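Local coordinates for protein enolase (alpha proteobacterium BAL199, PDB 3UGV) that is probably a magnesium-dependent enzyme of the enolase superfamily, related to mandelate racemase and muconate lactonizing enzyme, at residues Ser124-Trp136 with Pro299-Met311. Sequence-based numbering, arbitrary orientation.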
ATOM      1  N   SER F 124     -11.546 -24.540 -22.620  1.00 32.13           N
ATOM      2  CA  SER F 124     -12.820 -24.752 -21.913  1.00 40.25           C
ATOM      3  C   SER F 124     -13.751 -23.547 -22.084  1.00 37.47           C
ATOM      4  O   SER F 124     -14.906 -23.685 -22.478  1.00 32.18           O
ATOM      5  CB  SER F 124     -12.595 -24.983 -20.410  1.00 38.61           C
ATOM      6  OG  SER F 124     -11.609 -25.959 -20.147  1.00 42.67           O
ATOM      7  N   MET F 125     -13.220 -22.374 -21.757  1.00 35.29           N
ATOM      8  CA  MET F 125     -13.930 -21.116 -21.856  1.00 39.22           C
ATOM      9  C   MET F 125     -14.442 -20.899 -23.289  1.00 43.35           C
ATOM     10  O   MET F 125     -15.574 -20.460 -23.496  1.00 42.81           O
ATOM     11  CB  MET F 125     -12.990 -19.971 -21.427  1.00 39.65           C
ATOM     12  CG  MET F 125     -13.593 -18.563 -21.491  1.00 29.27           C
ATOM     13  SD  MET F 125     -15.153 -18.475 -20.593  1.00 43.24           S
ATOM     14  CE  MET F 125     -14.765 -17.195 -19.406  1.00 28.59           C
ATOM     15  N   ILE F 126     -13.604 -21.231 -24.268  1.00 40.64           N
ATOM     16  CA  ILE F 126     -13.930 -21.013 -25.674  1.00 39.23           C
ATOM     17  C   ILE F 126     -15.128 -21.837 -26.172  1.00 35.05           C
ATOM     18  O   ILE F 126     -15.962 -21.334 -26.933  1.00 33.65           O
ATOM     19  CB  ILE F 126     -12.702 -21.232 -26.572  1.00 37.29           C
ATOM     20  CG1 ILE F 126     -11.622 -20.208 -26.209  1.00 34.26           C
ATOM     21  CG2 ILE F 126     -13.080 -21.090 -28.034  1.00 37.44           C
ATOM     22  CD1 ILE F 126     -10.418 -20.241 -27.097  1.00 33.89           C
ATOM     23  N   ALA F 127     -15.225 -23.092 -25.741  1.00 27.26           N
ATOM     24  CA  ALA F 127     -16.356 -23.912 -26.143  1.00 31.47           C
ATOM     25  C   ALA F 127     -17.621 -23.365 -25.502  1.00 38.71           C
ATOM     26  O   ALA F 127     -18.644 -23.204 -26.174  1.00 40.45           O
ATOM     27  CB  ALA F 127     -16.148 -25.344 -25.755  1.00 35.37           C
ATOM     28  N   ALA F 128     -17.543 -23.060 -24.210  1.00 37.52           N
ATOM     29  CA  ALA F 128     -18.682 -22.480 -23.495  1.00 35.26           C
ATOM     30  C   ALA F 128     -19.134 -21.134 -24.067  1.00 31.45           C
ATOM     31  O   ALA F 128     -20.322 -20.862 -24.101  1.00 33.81           O
ATOM     32  CB  ALA F 128     -18.379 -22.341 -22.010  1.00 26.62           C
ATOM     33  N   SER F 129     -18.189 -20.297 -24.499  1.00 30.34           N
ATOM     34  CA  SER F 129     -18.519 -18.970 -25.034  1.00 29.19           C
ATOM     35  C   SER F 129     -19.303 -19.080 -26.339  1.00 26.02           C
ATOM     36  O   SER F 129     -20.238 -18.319 -26.583  1.00 31.93           O
ATOM     37  CB  SER F 129     -17.253 -18.135 -25.247  1.00 26.10           C
ATOM     38  OG  SER F 129     -16.644 -17.781 -24.018  1.00 29.70           O
ATOM     39  N   GLY F 130     -18.923 -20.047 -27.167  1.00 33.00           N
ATOM     40  CA  GLY F 130     -19.614 -20.309 -28.419  1.00 34.84           C
ATOM     41  C   GLY F 130     -21.050 -20.756 -28.216  1.00 38.18           C
ATOM     42  O   GLY F 130     -21.951 -20.361 -28.969  1.00 34.44           O
ATOM     43  N   VAL F 131     -21.263 -21.598 -27.207  1.00 30.90           N
ATOM     44  CA  VAL F 131     -22.604 -22.043 -26.858  1.00 27.24           C
ATOM     45  C   VAL F 131     -23.375 -20.839 -26.367  1.00 34.62           C
ATOM     46  O   VAL F 131     -24.507 -20.605 -26.780  1.00 40.41           O
ATOM     47  CB  VAL F 131     -22.572 -23.086 -25.730  1.00 34.37           C
ATOM     48  CG1 VAL F 131     -23.945 -23.244 -25.108  1.00 26.60           C
ATOM     49  CG2 VAL F 131     -22.030 -24.416 -26.244  1.00 35.45           C
ATOM     50  N   ASP F 132     -22.743 -20.062 -25.490  1.00 26.28           N
ATOM     51  CA  ASP F 132     -23.397 -18.909 -24.889  1.00 24.81           C
ATOM     52  C   ASP F 132     -23.965 -17.948 -25.939  1.00 35.69           C
ATOM     53  O   ASP F 132     -25.124 -17.533 -25.842  1.00 32.27           O
ATOM     54  CB  ASP F 132     -22.427 -18.172 -23.971  1.00 24.32           C
ATOM     55  CG  ASP F 132     -23.103 -17.080 -23.159  1.00 41.18           C
ATOM     56  OD1 ASP F 132     -23.787 -17.414 -22.162  1.00 41.65           O
ATOM     57  OD2 ASP F 132     -22.935 -15.885 -23.505  1.00 46.80           O
ATOM     58  N   MET F 133     -23.153 -17.597 -26.937  1.00 32.29           N
ATOM     59  CA  MET F 133     -23.602 -16.681 -27.984  1.00 33.65           C
ATOM     60  C   MET F 133     -24.783 -17.236 -28.773  1.00 33.18           C
ATOM     61  O   MET F 133     -25.768 -16.535 -28.993  1.00 33.53           O
ATOM     62  CB  MET F 133     -22.457 -16.321 -28.923  1.00 28.33           C
ATOM     63  CG  MET F 133     -21.433 -15.429 -28.271  1.00 30.67           C
ATOM     64  SD  MET F 133     -20.095 -15.047 -29.398  1.00 31.89           S
ATOM     65  CE  MET F 133     -19.173 -16.579 -29.371  1.00 30.06           C
ATOM     66  N   ALA F 134     -24.678 -18.490 -29.201  1.00 34.79           N
ATOM     67  CA  ALA F 134     -25.776 -19.152 -29.903  1.00 36.61           C
ATOM     68  C   ALA F 134     -27.055 -19.165 -29.068  1.00 41.90           C
ATOM     69  O   ALA F 134     -28.140 -18.861 -29.562  1.00 43.37           O
ATOM     70  CB  ALA F 134     -25.387 -20.575 -30.280  1.00 35.32           C
ATOM     71  N   VAL F 135     -26.923 -19.524 -27.799  1.00 38.84           N
ATOM     72  CA  VAL F 135     -28.086 -19.653 -26.933  1.00 40.11           C
ATOM     73  C   VAL F 135     -28.770 -18.304 -26.699  1.00 37.78           C
ATOM     74  O   VAL F 135     -29.995 -18.215 -26.624  1.00 40.13           O
ATOM     75  CB  VAL F 135     -27.706 -20.329 -25.600  1.00 35.62           C
ATOM     76  CG1 VAL F 135     -28.778 -20.110 -24.555  1.00 43.28           C
ATOM     77  CG2 VAL F 135     -27.489 -21.802 -25.832  1.00 29.93           C
ATOM     78  N   TRP F 136     -27.982 -17.246 -26.598  1.00 32.28           N
ATOM     79  CA  TRP F 136     -28.566 -15.934 -26.404  1.00 31.96           C
ATOM     80  C   TRP F 136     -29.274 -15.510 -27.681  1.00 35.43           C
ATOM     81  O   TRP F 136     -30.292 -14.823 -27.629  1.00 34.82           O
ATOM     82  CB  TRP F 136     -27.500 -14.900 -26.050  1.00 29.00           C
ATOM     83  CG  TRP F 136     -27.219 -14.752 -24.588  1.00 32.19           C
ATOM     84  CD1 TRP F 136     -26.123 -15.214 -23.918  1.00 26.23           C
ATOM     85  CD2 TRP F 136     -28.028 -14.075 -23.616  1.00 32.28           C
ATOM     86  NE1 TRP F 136     -26.204 -14.880 -22.593  1.00 26.72           N
ATOM     87  CE2 TRP F 136     -27.358 -14.173 -22.378  1.00 29.85           C
ATOM     88  CE3 TRP F 136     -29.250 -13.399 -23.669  1.00 33.87           C
ATOM     89  CZ2 TRP F 136     -27.870 -13.618 -21.202  1.00 24.53           C
ATOM     90  CZ3 TRP F 136     -29.761 -12.847 -22.494  1.00 36.10           C
ATOM     91  CH2 TRP F 136     -29.070 -12.959 -21.282  1.00 37.29           C
ATOM     92  N   PRO F 299     -12.362  -6.884 -24.374  1.00 22.99           N
ATOM     93  CA  PRO F 299     -12.550  -8.340 -24.302  1.00 23.34           C
ATOM     94  C   PRO F 299     -12.945  -8.965 -25.642  1.00 21.50           C
ATOM     95  O   PRO F 299     -13.630  -8.351 -26.461  1.00 26.03           O
ATOM     96  CB  PRO F 299     -13.688  -8.498 -23.290  1.00 21.55           C
ATOM     97  CG  PRO F 299     -13.662  -7.244 -22.509  1.00 20.61           C
ATOM     98  CD  PRO F 299     -13.290  -6.174 -23.487  1.00 13.67           C
ATOM     99  N   ASP F 300     -12.477 -10.186 -25.850  1.00 23.48           N
ATOM    100  CA  ASP F 300     -12.808 -11.001 -27.000  1.00 25.36           C
ATOM    101  C   ASP F 300     -13.918 -11.960 -26.568  1.00 29.84           C
ATOM    102  O   ASP F 300     -13.830 -12.542 -25.486  1.00 27.92           O
ATOM    103  CB  ASP F 300     -11.558 -11.783 -27.406  1.00 26.19           C
ATOM    104  CG  ASP F 300     -11.830 -12.796 -28.492  1.00 40.25           C
ATOM    105  OD1 ASP F 300     -12.400 -13.857 -28.173  1.00 34.84           O
ATOM    106  OD2 ASP F 300     -11.470 -12.538 -29.661  1.00 54.37           O
ATOM    107  N   PHE F 301     -14.949 -12.139 -27.399  1.00 33.26           N
ATOM    108  CA  PHE F 301     -16.146 -12.905 -26.991  1.00 25.15           C
ATOM    109  C   PHE F 301     -15.960 -14.413 -26.768  1.00 27.05           C
ATOM    110  O   PHE F 301     -16.685 -15.028 -25.976  1.00 24.95           O
ATOM    111  CB  PHE F 301     -17.327 -12.624 -27.932  1.00 24.09           C
ATOM    112  CG  PHE F 301     -17.794 -11.201 -27.870  1.00 25.74           C
ATOM    113  CD1 PHE F 301     -18.682 -10.794 -26.885  1.00 24.52           C
ATOM    114  CD2 PHE F 301     -17.299 -10.260 -28.753  1.00 24.04           C
ATOM    115  CE1 PHE F 301     -19.090  -9.480 -26.801  1.00 24.09           C
ATOM    116  CE2 PHE F 301     -17.703  -8.938 -28.676  1.00 24.21           C
ATOM    117  CZ  PHE F 301     -18.594  -8.547 -27.697  1.00 26.07           C
ATOM    118  N   MET F 302     -15.004 -15.023 -27.455  1.00 20.35           N
ATOM    119  CA  MET F 302     -14.758 -16.430 -27.186  1.00 27.92           C
ATOM    120  C   MET F 302     -13.988 -16.633 -25.878  1.00 30.07           C
ATOM    121  O   MET F 302     -14.027 -17.720 -25.303  1.00 30.42           O
ATOM    122  CB  MET F 302     -14.054 -17.120 -28.352  1.00 20.75           C
ATOM    123  CG  MET F 302     -12.564 -16.988 -28.329  1.00 35.29           C
ATOM    124  SD  MET F 302     -11.777 -17.974 -29.617  1.00 47.74           S
ATOM    125  CE  MET F 302     -10.102 -17.334 -29.546  1.00 46.86           C
ATOM    126  N   ARG F 303     -13.324 -15.582 -25.392  1.00 28.13           N
ATOM    127  CA  ARG F 303     -12.478 -15.699 -24.205  1.00 27.10           C
ATOM    128  C   ARG F 303     -13.135 -15.127 -22.948  1.00 30.44           C
ATOM    129  O   ARG F 303     -12.949 -15.656 -21.856  1.00 22.15           O
ATOM    130  CB  ARG F 303     -11.120 -15.023 -24.425  1.00 22.38           C
ATOM    131  CG  ARG F 303     -10.246 -15.653 -25.497  1.00 24.45           C
ATOM    132  CD  ARG F 303      -8.807 -15.096 -25.490  1.00 16.81           C
ATOM    133  NE  ARG F 303      -8.044 -15.591 -26.636  1.00 28.32           N
ATOM    134  CZ  ARG F 303      -7.817 -14.901 -27.758  1.00 34.95           C
ATOM    135  NH1 ARG F 303      -8.271 -13.662 -27.899  1.00 37.82           N
ATOM    136  NH2 ARG F 303      -7.131 -15.448 -28.754  1.00 37.18           N
ATOM    137  N   ILE F 304     -13.893 -14.043 -23.100  1.00 21.00           N
ATOM    138  CA  ILE F 304     -14.513 -13.408 -21.946  1.00 23.13           C
ATOM    139  C   ILE F 304     -15.713 -14.194 -21.405  1.00 23.09           C
ATOM    140  O   ILE F 304     -16.140 -13.976 -20.268  1.00 24.21           O
ATOM    141  CB  ILE F 304     -14.954 -11.957 -22.245  1.00 28.85           C
ATOM    142  CG1 ILE F 304     -15.182 -11.183 -20.937  1.00 26.01           C
ATOM    143  CG2 ILE F 304     -16.209 -11.943 -23.101  1.00 21.45           C
ATOM    144  CD1 ILE F 304     -13.908 -10.589 -20.338  1.00 21.84           C
ATOM    145  N   GLY F 305     -16.270 -15.085 -22.224  1.00 27.49           N
ATOM    146  CA  GLY F 305     -17.434 -15.869 -21.832  1.00 20.45           C
ATOM    147  C   GLY F 305     -18.708 -15.475 -22.569  1.00 29.99           C
ATOM    148  O   GLY F 305     -19.799 -15.469 -21.991  1.00 24.06           O
ATOM    149  N   GLY F 306     -18.557 -15.139 -23.850  1.00 29.56           N
ATOM    150  CA  GLY F 306     -19.680 -14.827 -24.711  1.00 26.69           C
ATOM    151  C   GLY F 306     -20.453 -13.601 -24.280  1.00 28.93           C
ATOM    152  O   GLY F 306     -19.884 -12.655 -23.739  1.00 24.56           O
ATOM    153  N   VAL F 307     -21.761 -13.616 -24.524  1.00 26.47           N
ATOM    154  CA  VAL F 307     -22.621 -12.518 -24.110  1.00 26.52           C
ATOM    155  C   VAL F 307     -22.677 -12.406 -22.582  1.00 29.24           C
ATOM    156  O   VAL F 307     -22.606 -11.307 -22.031  1.00 25.82           O
ATOM    157  CB  VAL F 307     -24.045 -12.664 -24.687  1.00 33.64           C
ATOM    158  CG1 VAL F 307     -24.973 -11.657 -24.047  1.00 26.81           C
ATOM    159  CG2 VAL F 307     -24.026 -12.500 -26.215  1.00 26.81           C
ATOM    160  N   SER F 308     -22.781 -13.548 -21.907  1.00 23.37           N
ATOM    161  CA  SER F 308     -22.858 -13.578 -20.441  1.00 32.67           C
ATOM    162  C   SER F 308     -21.652 -12.938 -19.785  1.00 32.95           C
ATOM    163  O   SER F 308     -21.798 -12.053 -18.938  1.00 32.79           O
ATOM    164  CB  SER F 308     -22.982 -15.018 -19.932  1.00 33.92           C
ATOM    165  OG  SER F 308     -24.213 -15.579 -20.326  1.00 27.50           O
ATOM    166  N   GLY F 309     -20.460 -13.400 -20.172  1.00 24.99           N
ATOM    167  CA  GLY F 309     -19.219 -12.830 -19.667  1.00 15.23           C
ATOM    168  C   GLY F 309     -19.026 -11.362 -20.004  1.00 21.55           C
ATOM    169  O   GLY F 309     -18.527 -10.602 -19.176  1.00 26.78           O
ATOM    170  N   TRP F 310     -19.422 -10.949 -21.208  1.00 19.53           N
ATOM    171  CA  TRP F 310     -19.284  -9.542 -21.576  1.00 16.72           C
ATOM    172  C   TRP F 310     -20.098  -8.647 -20.651  1.00 18.80           C
ATOM    173  O   TRP F 310     -19.613  -7.605 -20.200  1.00 23.53           O
ATOM    174  CB  TRP F 310     -19.702  -9.291 -23.023  1.00 23.08           C
ATOM    175  CG  TRP F 310     -19.686  -7.817 -23.352  1.00 25.38           C
ATOM    176  CD1 TRP F 310     -20.646  -6.907 -23.051  1.00 23.25           C
ATOM    177  CD2 TRP F 310     -18.633  -7.088 -24.001  1.00 20.20           C
ATOM    178  NE1 TRP F 310     -20.271  -5.663 -23.482  1.00 24.43           N
ATOM    179  CE2 TRP F 310     -19.038  -5.747 -24.070  1.00 26.67           C
ATOM    180  CE3 TRP F 310     -17.392  -7.447 -24.539  1.00 16.71           C
ATOM    181  CZ2 TRP F 310     -18.249  -4.755 -24.659  1.00 25.35           C
ATOM    182  CZ3 TRP F 310     -16.607  -6.464 -25.115  1.00 17.62           C
ATOM    183  CH2 TRP F 310     -17.041  -5.137 -25.174  1.00 27.32           C
ATOM    184  N   MET F 311     -21.336  -9.044 -20.366  1.00 19.71           N
ATOM    185  CA  MET F 311     -22.217  -8.190 -19.567  1.00 20.67           C
ATOM    186  C   MET F 311     -21.681  -8.044 -18.150  1.00 24.81           C
ATOM    187  O   MET F 311     -21.771  -6.976 -17.552  1.00 32.79           O
ATOM    188  CB  MET F 311     -23.667  -8.710 -19.551  1.00 22.30           C
ATOM    189  CG  MET F 311     -24.380  -8.727 -20.925  1.00 22.92           C
ATOM    190  SD  MET F 311     -24.265  -7.206 -21.891  1.00 44.13           S
ATOM    191  CE  MET F 311     -24.999  -6.020 -20.778  1.00 39.93           C
TER
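With CG anti to the backbone N (chi1 -172°), D132 extends its carboxylate from helix 124-136 to the backbone at S308, while W136, its CG anti to the carbonyl carbon (chi1 -89°), lays its indole alongside. The two helices run nearly perpendicular (95°), joining the enolase-type N-terminal domain to the C-terminal barrel domain. A carboxylate suits a place where a backbone N-H and a hydroxyl both point at it: D132 OD2 accepts a nearly straight bond from S308 N (2.8 Å), and S308 OG donates to D132 OD1 at 2.6 Å, both on syn sides. S308 OG in turn accepts from W136 NE1 at 3.1 Å, almost exactly in the indole plane. This chain of hydrogen bonds helps hold the indole's rotation, and branched V307 covers one face, its CG1 3.6 Å from the centroid of the W136 five-membered ring in a CH-pi contact. G306, with positive phi and no side chain, passes close to helix 124-136. Small S129 lets the backbones close in, its CA 4.3 Å from that of G306. Beyond it, M125, bent at chi2 and chi3, brings SD against G305 CA at 3.7 Å, and I126 lies beside M302, both also packing against a neighbouring subunit. The helix backbone also takes part: I126 CA lies 3.3 Å from M302 O in a CA-H...O contact.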